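Local coordinates for PA0821 (Pseudomonas aeruginosa, PDB 7DRG), which is probably an immunity protein (antitoxin) that neutralises a putative VRR-NUC nuclease effector of the bacterial type VI secretion system, at residues 223-228 with 237-242; 77-82 with 106-111; 194-199 with 316-321; 260-265 with 355-360. All blocks are in the same frame, centred on the assembly; numbering follows the deposited sequence.

How the contacts relate
Following the chain from the N terminus, contact 2 comes first: it joins the loop after strand 75-77 to strand 109-114 and closes a loop of 23 residues. Contact 3 opens on helix 191-204 and closes only at 316-321, far along the chain. Within that span contact 1 ties the loop before strand 233-237 to helix 238-243, with just eight residues between. Contact 4 opens on strand 259-264, before contact 3 has closed, and ends in the C-terminal 355-360, so contacts 3 and 4 cross; they lie on opposite sides of the chain's centre. Contacts 1 and 4 touch, Asn237 CA lying 4.2 Å from Tyr264 OH.

Contact 1. Residues 223-228 with 237-242; sequences KPTRIK and NNERLA
Arg240 reaches out from the first turn of helix 238-243 and grips the carbonyl oxygen of Arg226 side-on with two nitrogens. Arg240 NE donates to Arg226 O at 2.8 Å, from above the carbonyl plane, while Arg240 NH2 reaches the same Arg226 O at 3.1 Å, within that plane and on a lone pair. Arg226 O lies in the guanidinium plane. The arginine chain is extended from CG to NE, and a chi4 of 81° then turns CZ out of that line. Thr225 covers part of one guanidinium face, its CG2 3.9 Å above the plane and offset toward the rim. The same methyl, anti to its backbone N, meets Glu239 CG at 3.7 Å, the two side chains crossing at about a right angle. Ile227 slides past Arg240 in the opposite direction, CG2 3.8 Å from Arg240 CD, aliphatic against aliphatic. Asn237 suits the N-cap: its OD1 accepts from Arg240 N at 3.0 Å. One water joins Arg240 NH2 to Pro224 O, which also accepts the weak bond of the inverse gamma turn centred on Thr225. Arg226 starts its side chain away from the helix, and its NH1 bonds to Arg301 O. Two donors converging on one carbonyl oxygen fix the guanidinium's rotation, Asn237 OD1 adding a weak bond at NH1; across the segments its charge is met by backbone oxygen and water, to which nearby Glu176 may add.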
# COMPACT_ATOMS: atom_id res chain seq x y z
N LYS B 223 20.45 -18.98 -11.36
CA LYS B 223 21.62 -19.85 -11.47
C LYS B 223 22.66 -19.65 -10.37
O LYS B 223 23.23 -20.65 -9.91
CB LYS B 223 22.27 -19.66 -12.85
CG LYS B 223 21.35 -19.86 -14.07
CD LYS B 223 21.46 -21.26 -14.68
CE LYS B 223 20.96 -21.26 -16.13
NZ LYS B 223 19.48 -21.09 -16.25
N PRO B 224 22.99 -18.42 -9.93
CA PRO B 224 24.01 -18.28 -8.88
C PRO B 224 23.65 -19.04 -7.61
O PRO B 224 22.48 -19.30 -7.30
CB PRO B 224 24.04 -16.77 -8.63
CG PRO B 224 23.64 -16.17 -9.92
CD PRO B 224 22.59 -17.10 -10.46
N THR B 225 24.69 -19.42 -6.86
CA THR B 225 24.54 -20.17 -5.61
C THR B 225 24.20 -19.19 -4.50
O THR B 225 25.04 -18.81 -3.67
CB THR B 225 25.80 -20.97 -5.31
OG1 THR B 225 26.13 -21.77 -6.45
CG2 THR B 225 25.59 -21.87 -4.11
N ARG B 226 22.95 -18.74 -4.51
CA ARG B 226 22.50 -17.64 -3.66
C ARG B 226 21.09 -17.93 -3.17
O ARG B 226 20.50 -18.96 -3.52
CB ARG B 226 22.58 -16.31 -4.43
CG ARG B 226 24.01 -15.95 -4.79
CD ARG B 226 24.17 -14.52 -5.23
NE ARG B 226 25.58 -14.16 -5.20
CZ ARG B 226 26.04 -12.93 -5.00
NH1 ARG B 226 25.18 -11.93 -4.80
NH2 ARG B 226 27.34 -12.69 -4.98
N ILE B 227 20.54 -17.03 -2.35
CA ILE B 227 19.19 -17.19 -1.82
C ILE B 227 18.35 -15.96 -2.13
O ILE B 227 18.85 -14.85 -2.30
CB ILE B 227 19.17 -17.45 -0.29
CG1 ILE B 227 19.79 -16.28 0.47
CG2 ILE B 227 19.86 -18.77 0.04
CD1 ILE B 227 19.64 -16.40 1.97
N LYS B 228 17.04 -16.18 -2.20
CA LYS B 228 16.10 -15.10 -2.47
C LYS B 228 15.87 -14.24 -1.24
O LYS B 228 15.88 -13.01 -1.32
CB LYS B 228 14.77 -15.69 -2.96
CG LYS B 228 13.68 -14.66 -3.20
CD LYS B 228 12.34 -15.39 -3.25
CE LYS B 228 11.17 -14.43 -3.29
NZ LYS B 228 9.88 -15.18 -3.20
N ASN B 237 21.51 -25.09 1.92
CA ASN B 237 22.26 -26.33 1.76
C ASN B 237 23.71 -26.11 2.17
O ASN B 237 24.14 -24.99 2.46
CB ASN B 237 22.14 -26.87 0.33
CG ASN B 237 22.83 -26.00 -0.71
OD1 ASN B 237 23.19 -24.85 -0.46
ND2 ASN B 237 23.00 -26.56 -1.91
N ASN B 238 24.48 -27.20 2.25
CA ASN B 238 25.83 -27.07 2.78
C ASN B 238 26.68 -26.12 1.95
O ASN B 238 27.52 -25.40 2.50
CB ASN B 238 26.50 -28.44 2.88
CG ASN B 238 26.11 -29.17 4.16
OD1 ASN B 238 25.67 -28.56 5.13
ND2 ASN B 238 26.30 -30.49 4.17
N GLU B 239 26.47 -26.07 0.63
CA GLU B 239 27.27 -25.15 -0.18
C GLU B 239 26.95 -23.69 0.16
O GLU B 239 27.86 -22.87 0.30
CB GLU B 239 27.06 -25.42 -1.67
CG GLU B 239 27.83 -24.41 -2.52
CD GLU B 239 27.98 -24.81 -3.97
OE1 GLU B 239 27.14 -25.60 -4.46
OE2 GLU B 239 28.93 -24.33 -4.61
N ARG B 240 25.66 -23.35 0.27
CA ARG B 240 25.30 -21.99 0.67
C ARG B 240 25.76 -21.69 2.08
O ARG B 240 26.18 -20.57 2.39
CB ARG B 240 23.80 -21.79 0.54
CG ARG B 240 23.35 -21.63 -0.89
CD ARG B 240 21.84 -21.78 -1.06
NE ARG B 240 21.46 -21.39 -2.41
CZ ARG B 240 21.56 -22.17 -3.47
NH1 ARG B 240 22.02 -23.41 -3.35
NH2 ARG B 240 21.21 -21.70 -4.66
N LEU B 241 25.68 -22.68 2.97
CA LEU B 241 26.14 -22.50 4.34
C LEU B 241 27.63 -22.17 4.38
O LEU B 241 28.06 -21.27 5.12
CB LEU B 241 25.85 -23.76 5.16
CG LEU B 241 26.30 -23.77 6.61
CD1 LEU B 241 25.68 -22.62 7.39
CD2 LEU B 241 25.96 -25.10 7.25
N ALA B 242 28.43 -22.85 3.56
CA ALA B 242 29.86 -22.55 3.49
C ALA B 242 30.11 -21.16 2.92
O ALA B 242 30.97 -20.43 3.42
CB ALA B 242 30.58 -23.62 2.67
O HOH W 1 21.76 -22.05 -7.51
O HOH W 2 28.49 -22.59 -6.82

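Contact 2. Residues 77-82 with 106-111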
# COMPACT_ATOMS: atom_id res chain seq x y z
N TRP B 77 -5.42 -29.43 -8.45
CA TRP B 77 -5.11 -28.86 -9.76
C TRP B 77 -3.88 -29.55 -10.34
O TRP B 77 -2.88 -29.75 -9.64
CB TRP B 77 -4.86 -27.34 -9.65
CG TRP B 77 -6.09 -26.49 -9.46
CD1 TRP B 77 -6.56 -25.94 -8.29
CD2 TRP B 77 -7.01 -26.07 -10.49
NE1 TRP B 77 -7.71 -25.22 -8.53
CE2 TRP B 77 -8.00 -25.28 -9.87
CE3 TRP B 77 -7.08 -26.29 -11.87
CZ2 TRP B 77 -9.05 -24.72 -10.58
CZ3 TRP B 77 -8.13 -25.73 -12.57
CH2 TRP B 77 -9.10 -24.96 -11.93
N ARG B 78 -3.96 -29.92 -11.62
CA ARG B 78 -2.85 -30.53 -12.33
C ARG B 78 -2.73 -29.88 -13.70
O ARG B 78 -3.74 -29.67 -14.38
CB ARG B 78 -3.04 -32.04 -12.49
CG ARG B 78 -3.00 -32.84 -11.18
CD ARG B 78 -3.25 -34.32 -11.44
NE ARG B 78 -4.51 -34.49 -12.15
CZ ARG B 78 -4.80 -35.54 -12.91
NH1 ARG B 78 -3.92 -36.53 -13.05
NH2 ARG B 78 -5.97 -35.59 -13.53
N GLU B 79 -1.50 -29.56 -14.11
CA GLU B 79 -1.30 -28.91 -15.41
C GLU B 79 -1.22 -29.97 -16.50
O GLU B 79 -0.34 -30.83 -16.49
CB GLU B 79 -0.03 -28.06 -15.40
CG GLU B 79 0.24 -27.41 -16.75
CD GLU B 79 1.29 -26.32 -16.69
OE1 GLU B 79 1.43 -25.58 -17.69
OE2 GLU B 79 1.97 -26.19 -15.65
N GLU B 80 -2.16 -29.89 -17.45
CA GLU B 80 -2.30 -30.76 -18.62
C GLU B 80 -1.96 -32.21 -18.30
O GLU B 80 -0.98 -32.76 -18.81
CB GLU B 80 -1.43 -30.24 -19.77
CG GLU B 80 -1.72 -28.79 -20.12
CD GLU B 80 -1.36 -28.42 -21.54
OE1 GLU B 80 -1.94 -27.45 -22.07
OE2 GLU B 80 -0.50 -29.11 -22.13
N PRO B 81 -2.76 -32.87 -17.46
CA PRO B 81 -2.46 -34.25 -17.09
C PRO B 81 -2.69 -35.21 -18.24
O PRO B 81 -3.58 -35.01 -19.08
CB PRO B 81 -3.43 -34.53 -15.94
CG PRO B 81 -4.58 -33.61 -16.20
CD PRO B 81 -4.00 -32.38 -16.83
N ALA B 82 -1.88 -36.27 -18.28
CA ALA B 82 -2.03 -37.28 -19.32
C ALA B 82 -3.33 -38.06 -19.14
O ALA B 82 -3.91 -38.52 -20.13
CB ALA B 82 -0.83 -38.22 -19.31
N ASP B 106 10.39 -38.86 -17.47
CA ASP B 106 10.18 -37.76 -18.41
C ASP B 106 8.83 -37.07 -18.25
O ASP B 106 8.55 -36.13 -18.99
CB ASP B 106 10.34 -38.26 -19.85
CG ASP B 106 11.79 -38.42 -20.24
OD1 ASP B 106 12.61 -37.59 -19.81
OD2 ASP B 106 12.11 -39.37 -20.98
N ASP B 107 8.01 -37.49 -17.29
CA ASP B 107 6.78 -36.76 -17.00
C ASP B 107 7.07 -35.59 -16.06
O ASP B 107 8.00 -35.63 -15.26
CB ASP B 107 5.74 -37.68 -16.39
CG ASP B 107 5.16 -38.66 -17.39
OD1 ASP B 107 4.80 -38.22 -18.51
OD2 ASP B 107 5.07 -39.86 -17.07
N HIS B 108 6.26 -34.54 -16.19
CA HIS B 108 6.35 -33.36 -15.34
C HIS B 108 5.45 -33.54 -14.13
O HIS B 108 4.27 -33.87 -14.28
CB HIS B 108 5.96 -32.11 -16.15
CG HIS B 108 5.63 -30.91 -15.32
ND1 HIS B 108 6.54 -30.31 -14.47
CD2 HIS B 108 4.50 -30.17 -15.23
CE1 HIS B 108 5.98 -29.26 -13.89
NE2 HIS B 108 4.74 -29.16 -14.33
N LEU B 109 6.00 -33.35 -12.93
CA LEU B 109 5.18 -33.44 -11.73
C LEU B 109 4.39 -32.15 -11.59
O LEU B 109 4.98 -31.06 -11.53
CB LEU B 109 6.03 -33.65 -10.49
CG LEU B 109 6.98 -34.84 -10.50
CD1 LEU B 109 7.41 -35.11 -9.08
CD2 LEU B 109 6.32 -36.03 -11.14
N SER B 110 3.06 -32.26 -11.51
CA SER B 110 2.22 -31.08 -11.32
C SER B 110 1.04 -31.49 -10.44
O SER B 110 0.14 -32.19 -10.90
CB SER B 110 1.74 -30.52 -12.66
OG SER B 110 0.92 -29.38 -12.48
N PHE B 111 1.08 -31.08 -9.17
CA PHE B 111 0.03 -31.42 -8.21
C PHE B 111 -0.13 -30.25 -7.27
O PHE B 111 0.80 -29.90 -6.54
CB PHE B 111 0.38 -32.68 -7.41
CG PHE B 111 0.59 -33.90 -8.24
CD1 PHE B 111 -0.48 -34.67 -8.66
CD2 PHE B 111 1.88 -34.30 -8.60
CE1 PHE B 111 -0.28 -35.80 -9.43
CE2 PHE B 111 2.08 -35.43 -9.38
CZ PHE B 111 1.00 -36.18 -9.79
O HOH W 3 -0.73 -27.89 -11.00
O HOH W 4 2.65 -27.37 -13.09
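Ser110 sets OG anti to its own backbone N (chi1 -180°), which carries the hydroxyl across to Glu79, and Arg78 puts CG anti to its carbonyl carbon (chi1 -66°), beside strand 109-114. Glu79 N donates to Ser110 OG at 2.9 Å, with an N-H...O angle of 156°; a small hydroxyl suits a loop N-H in need of an acceptor. Strand 75-77 pairs antiparallel with strand 109-114 (Trp77 with Cys112), and the serine bond carries that association just past the pairing. Arg78 CG lies 3.2 Å from Ser110 O, and CD comes within 3.9 Å of Phe111 CE1. Beyond CD the chain bends, and the guanidinium takes Pro81 CB 3.4 Å above its centre, while NH2 bonds to Gln83 O and Lys85 O. One water gathers three groups: Ser110 OG at 2.7 Å, Glu79 OE2 at 2.9 Å and His108 NE2 at 3.0 Å, lying in plane at the edge of the imidazole. His108 ND1 is bonded to Gly131 O, which, with Tyr130 edge-to-face, helps hold the ring. The serine oxygen thus serves a backbone donor and water together, and the Glu79 carboxylate and imidazole are bridged by one ordered water; any attraction would depend on the histidine's charge.

Contact 3. Residues 194-199 with 316-321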
# COMPACT_ATOMS: atom_id res chain seq x y z
N ASP B 194 -4.79 -10.81 -8.86
CA ASP B 194 -4.57 -10.69 -7.44
C ASP B 194 -3.13 -10.41 -7.05
O ASP B 194 -2.89 -10.05 -5.90
CB ASP B 194 -5.09 -11.95 -6.75
CG ASP B 194 -6.58 -12.13 -6.98
OD1 ASP B 194 -7.36 -11.25 -6.56
OD2 ASP B 194 -6.98 -13.11 -7.64
N GLU B 195 -2.18 -10.53 -7.98
CA GLU B 195 -0.83 -10.04 -7.71
C GLU B 195 -0.80 -8.60 -7.22
O GLU B 195 0.03 -8.29 -6.35
CB GLU B 195 0.05 -10.18 -8.97
CG GLU B 195 0.36 -11.63 -9.34
CD GLU B 195 1.32 -11.74 -10.51
OE1 GLU B 195 1.43 -10.76 -11.29
OE2 GLU B 195 1.98 -12.80 -10.65
N PRO B 196 -1.64 -7.68 -7.71
CA PRO B 196 -1.61 -6.32 -7.14
C PRO B 196 -1.90 -6.28 -5.65
O PRO B 196 -1.33 -5.43 -4.95
CB PRO B 196 -2.67 -5.57 -7.96
CG PRO B 196 -2.73 -6.30 -9.24
CD PRO B 196 -2.51 -7.74 -8.90
N SER B 197 -2.79 -7.14 -5.16
CA SER B 197 -3.03 -7.22 -3.72
C SER B 197 -1.76 -7.63 -2.98
O SER B 197 -1.43 -7.06 -1.93
CB SER B 197 -4.15 -8.21 -3.42
OG SER B 197 -5.35 -7.85 -4.11
N GLU B 198 -1.04 -8.61 -3.52
CA GLU B 198 0.23 -9.03 -2.92
C GLU B 198 1.26 -7.90 -2.95
O GLU B 198 1.98 -7.68 -1.97
CB GLU B 198 0.74 -10.27 -3.64
CG GLU B 198 2.05 -10.81 -3.11
CD GLU B 198 2.48 -12.07 -3.83
OE1 GLU B 198 2.59 -12.05 -5.08
OE2 GLU B 198 2.69 -13.10 -3.16
N ALA B 199 1.32 -7.15 -4.06
CA ALA B 199 2.29 -6.06 -4.16
C ALA B 199 2.00 -4.95 -3.15
O ALA B 199 2.91 -4.39 -2.54
CB ALA B 199 2.30 -5.52 -5.59
N GLU B 316 -2.43 -1.00 -12.45
CA GLU B 316 -2.38 -1.66 -11.16
C GLU B 316 -0.93 -1.89 -10.73
O GLU B 316 0.00 -1.91 -11.54
CB GLU B 316 -3.14 -2.98 -11.19
CG GLU B 316 -2.45 -4.08 -11.96
CD GLU B 316 -2.75 -4.08 -13.45
OE1 GLU B 316 -3.43 -3.15 -13.95
OE2 GLU B 316 -2.30 -5.02 -14.12
N LEU B 317 -0.76 -2.08 -9.42
CA LEU B 317 0.55 -2.26 -8.82
C LEU B 317 1.11 -3.65 -9.15
O LEU B 317 0.40 -4.65 -9.05
CB LEU B 317 0.45 -2.09 -7.31
CG LEU B 317 1.67 -1.54 -6.56
CD1 LEU B 317 1.86 -0.08 -6.91
CD2 LEU B 317 1.49 -1.73 -5.06
N ARG B 318 2.38 -3.70 -9.57
CA ARG B 318 3.06 -4.96 -9.84
C ARG B 318 4.52 -4.83 -9.45
O ARG B 318 5.17 -3.84 -9.78
CB ARG B 318 2.99 -5.35 -11.32
CG ARG B 318 1.61 -5.38 -11.94
CD ARG B 318 0.95 -6.74 -11.76
NE ARG B 318 -0.32 -6.78 -12.47
CZ ARG B 318 -1.00 -7.89 -12.71
NH1 ARG B 318 -0.54 -9.07 -12.31
NH2 ARG B 318 -2.16 -7.83 -13.37
N LEU B 319 5.05 -5.86 -8.79
CA LEU B 319 6.47 -5.86 -8.42
C LEU B 319 7.27 -6.39 -9.60
O LEU B 319 7.54 -7.58 -9.72
CB LEU B 319 6.71 -6.68 -7.16
CG LEU B 319 6.19 -6.06 -5.87
CD1 LEU B 319 6.38 -7.07 -4.74
CD2 LEU B 319 6.90 -4.76 -5.57
N VAL B 320 7.67 -5.47 -10.49
CA VAL B 320 8.45 -5.78 -11.67
C VAL B 320 9.71 -4.93 -11.66
O VAL B 320 9.77 -3.87 -11.03
CB VAL B 320 7.66 -5.55 -12.97
CG1 VAL B 320 6.39 -6.38 -12.99
CG2 VAL B 320 7.34 -4.06 -13.13
N GLY B 321 10.72 -5.40 -12.38
CA GLY B 321 11.95 -4.66 -12.62
C GLY B 321 12.61 -4.06 -11.40
O GLY B 321 12.98 -4.79 -10.47
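Arg318 and Glu195 meet in a salt bridge, NH1 to OE1 at 2.8 Å, though the hydrogen bond within it is weak: the N-H...O angle is 129°. The side chains cross at about a right angle, with the carboxylate and guanidinium planes 80° apart. Pro196 lies alongside, its CD 4.1 Å above the centre of the guanidinium, so a flat cation rests on an aliphatic ring. CG and CB of the ring turn to the loop, Pro196 CG lying 3.5 Å from Glu316 CG. Pro196 CA makes a C-H...O contact of 3.2 Å with Leu317 O, a buried carbonyl that has no conventional partner. Further along the helix, the small Ala199 lets the chains come close: its CB is 3.9 Å from both Leu317 CD2 and Leu319 CG. Behind this shell, Glu316 OE2 is gripped side-on by Arg318 NE and by NH2 (2.9 Å), on the side away from its other oxygen, which sets the turn of the guanidinium. Glu316 is positioned in turn by His313 N, Glu195 OE1 by Gly310 N, and Asp192 adds a second carboxylate at NH1. Trp322 of the second subunit packs on Leu317 and Leu319. This is a buried salt-bridge network docking a loop on helix 191-204 where it kinks at Pro196, which has no N-H to bond the preceding turn, with the loop's leucines forming part of the subunit interface.

Contact 4. Residues 260-265 with 355-360; sequences AFYRYG and TNTLPE
Tyr262 sends its phenol from strand 259-264 to the C-terminal segment, where its hydroxyl meets the backbone of Leu358. Hydrogen bonding comes first: Leu358 N donates to Tyr262 OH at 3.0 Å, nearly straight at 160°. The same oxygen bonds to Gln271 OE1, so the phenol of strand 259-264 links the C-terminal segment with strand 267-272, a task that suits tyrosine with its donor and acceptor on a rigid arm. Gln271 NE2 also holds Asn356 O.

Van der Waals contacts line the ring. CE1 of Tyr262 is 3.7 Å from Leu358 CB, and Leu358 O lies in plane at the ring edge, 3.8 Å from the same CE1. Thr357 CB sits 3.3 Å from Tyr262 OH, the side chains crossing at about a right angle; its own OG1 bonds to Asp353 O. Glu360 puts CG in the crowded position between the backbone N and carbonyl carbon (chi1 72°), which brings that methylene to the ring edge, 4.0 Å from Tyr262 CD1. Leu163 of helix 161-173 touches both Tyr262 and Leu358.

Water and charge act at the far end. One water accepts from Arg263 N at 3.1 Å and donates to Glu360 O at 2.7 Å, joining the two backbones. Glu360 OE2 forms a salt bridge with Arg171, so its CG methylene serves the ring while its carboxylate serves helix 161-173. The buried tyrosine has its hydroxyl satisfied both as acceptor and as donor, fastening the C-terminal segment to the strand alongside the backbone bonding of Phe261 with Leu362.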
# COMPACT_ATOMS: atom_id res chain seq x y z
N ALA B 260 17.27 -20.48 16.41
CA ALA B 260 17.49 -21.91 16.54
C ALA B 260 18.02 -22.46 15.23
O ALA B 260 17.72 -21.93 14.15
CB ALA B 260 16.21 -22.65 16.94
N PHE B 261 18.80 -23.53 15.32
CA PHE B 261 19.42 -24.15 14.17
C PHE B 261 19.07 -25.62 14.15
O PHE B 261 19.24 -26.32 15.15
CB PHE B 261 20.94 -23.95 14.18
CG PHE B 261 21.34 -22.51 14.21
CD1 PHE B 261 21.37 -21.81 15.40
CD2 PHE B 261 21.66 -21.84 13.04
CE1 PHE B 261 21.71 -20.47 15.42
CE2 PHE B 261 22.01 -20.51 13.05
CZ PHE B 261 22.04 -19.82 14.25
N TYR B 262 18.55 -26.08 13.02
CA TYR B 262 18.19 -27.47 12.83
C TYR B 262 19.08 -28.04 11.74
O TYR B 262 18.92 -27.73 10.55
CB TYR B 262 16.71 -27.62 12.47
CG TYR B 262 15.79 -27.00 13.50
CD1 TYR B 262 15.50 -27.66 14.69
CD2 TYR B 262 15.24 -25.74 13.30
CE1 TYR B 262 14.68 -27.09 15.64
CE2 TYR B 262 14.41 -25.17 14.23
CZ TYR B 262 14.13 -25.84 15.40
OH TYR B 262 13.30 -25.26 16.34
N ARG B 263 20.03 -28.88 12.15
CA ARG B 263 20.84 -29.62 11.20
C ARG B 263 20.06 -30.85 10.79
O ARG B 263 19.94 -31.81 11.54
CB ARG B 263 22.20 -29.98 11.81
CG ARG B 263 23.29 -29.00 11.42
CD ARG B 263 24.66 -29.36 12.00
NE ARG B 263 25.11 -30.69 11.59
CZ ARG B 263 25.45 -31.65 12.45
NH1 ARG B 263 25.40 -31.43 13.75
NH2 ARG B 263 25.84 -32.83 11.99
N TYR B 264 19.48 -30.80 9.60
CA TYR B 264 19.09 -31.99 8.90
C TYR B 264 20.35 -32.45 8.15
O TYR B 264 21.44 -31.90 8.35
CB TYR B 264 17.87 -31.71 8.03
CG TYR B 264 18.16 -30.79 6.88
CD1 TYR B 264 18.13 -29.41 7.04
CD2 TYR B 264 18.50 -31.31 5.64
CE1 TYR B 264 18.43 -28.58 5.99
CE2 TYR B 264 18.80 -30.50 4.59
CZ TYR B 264 18.76 -29.13 4.77
OH TYR B 264 19.06 -28.33 3.70
N GLY B 265 20.24 -33.44 7.28
CA GLY B 265 21.39 -34.04 6.64
C GLY B 265 22.48 -33.15 6.06
O GLY B 265 23.57 -33.05 6.62
N THR B 355 8.15 -24.54 23.97
CA THR B 355 6.83 -24.44 23.36
C THR B 355 6.87 -23.96 21.92
O THR B 355 5.86 -24.09 21.22
CB THR B 355 5.93 -23.48 24.16
OG1 THR B 355 6.41 -22.14 24.03
CG2 THR B 355 5.92 -23.88 25.64
N ASN B 356 7.99 -23.41 21.44
CA ASN B 356 8.02 -22.82 20.11
C ASN B 356 9.21 -23.27 19.26
O ASN B 356 9.40 -22.75 18.15
CB ASN B 356 7.95 -21.29 20.19
CG ASN B 356 9.04 -20.69 21.06
OD1 ASN B 356 10.16 -21.19 21.11
ND2 ASN B 356 8.70 -19.62 21.78
N THR B 357 9.99 -24.24 19.74
CA THR B 357 11.07 -24.84 18.96
C THR B 357 10.92 -26.36 19.03
O THR B 357 10.23 -26.89 19.91
CB THR B 357 12.47 -24.46 19.47
OG1 THR B 357 12.61 -24.86 20.84
CG2 THR B 357 12.70 -22.96 19.37
N LEU B 358 11.58 -27.05 18.09
CA LEU B 358 11.65 -28.51 18.18
C LEU B 358 12.76 -28.93 19.13
O LEU B 358 13.81 -28.27 19.19
CB LEU B 358 11.89 -29.14 16.81
CG LEU B 358 10.94 -28.76 15.68
CD1 LEU B 358 11.32 -29.52 14.43
CD2 LEU B 358 9.50 -29.05 16.07
N PRO B 359 12.57 -30.01 19.89
CA PRO B 359 13.62 -30.45 20.81
C PRO B 359 14.95 -30.78 20.14
O PRO B 359 15.99 -30.74 20.80
CB PRO B 359 13.01 -31.70 21.47
CG PRO B 359 11.80 -32.06 20.65
CD PRO B 359 11.32 -30.77 20.05
N GLU B 360 14.96 -31.07 18.84
CA GLU B 360 16.19 -31.45 18.17
C GLU B 360 17.05 -30.25 17.77
O GLU B 360 18.08 -30.45 17.12
CB GLU B 360 15.88 -32.29 16.94
CG GLU B 360 15.27 -31.53 15.77
CD GLU B 360 14.74 -32.47 14.70
OE1 GLU B 360 13.71 -33.13 14.96
OE2 GLU B 360 15.35 -32.55 13.62
O HOH W 5 19.40 -30.30 14.81
O HOH W 6 17.39 -31.35 13.05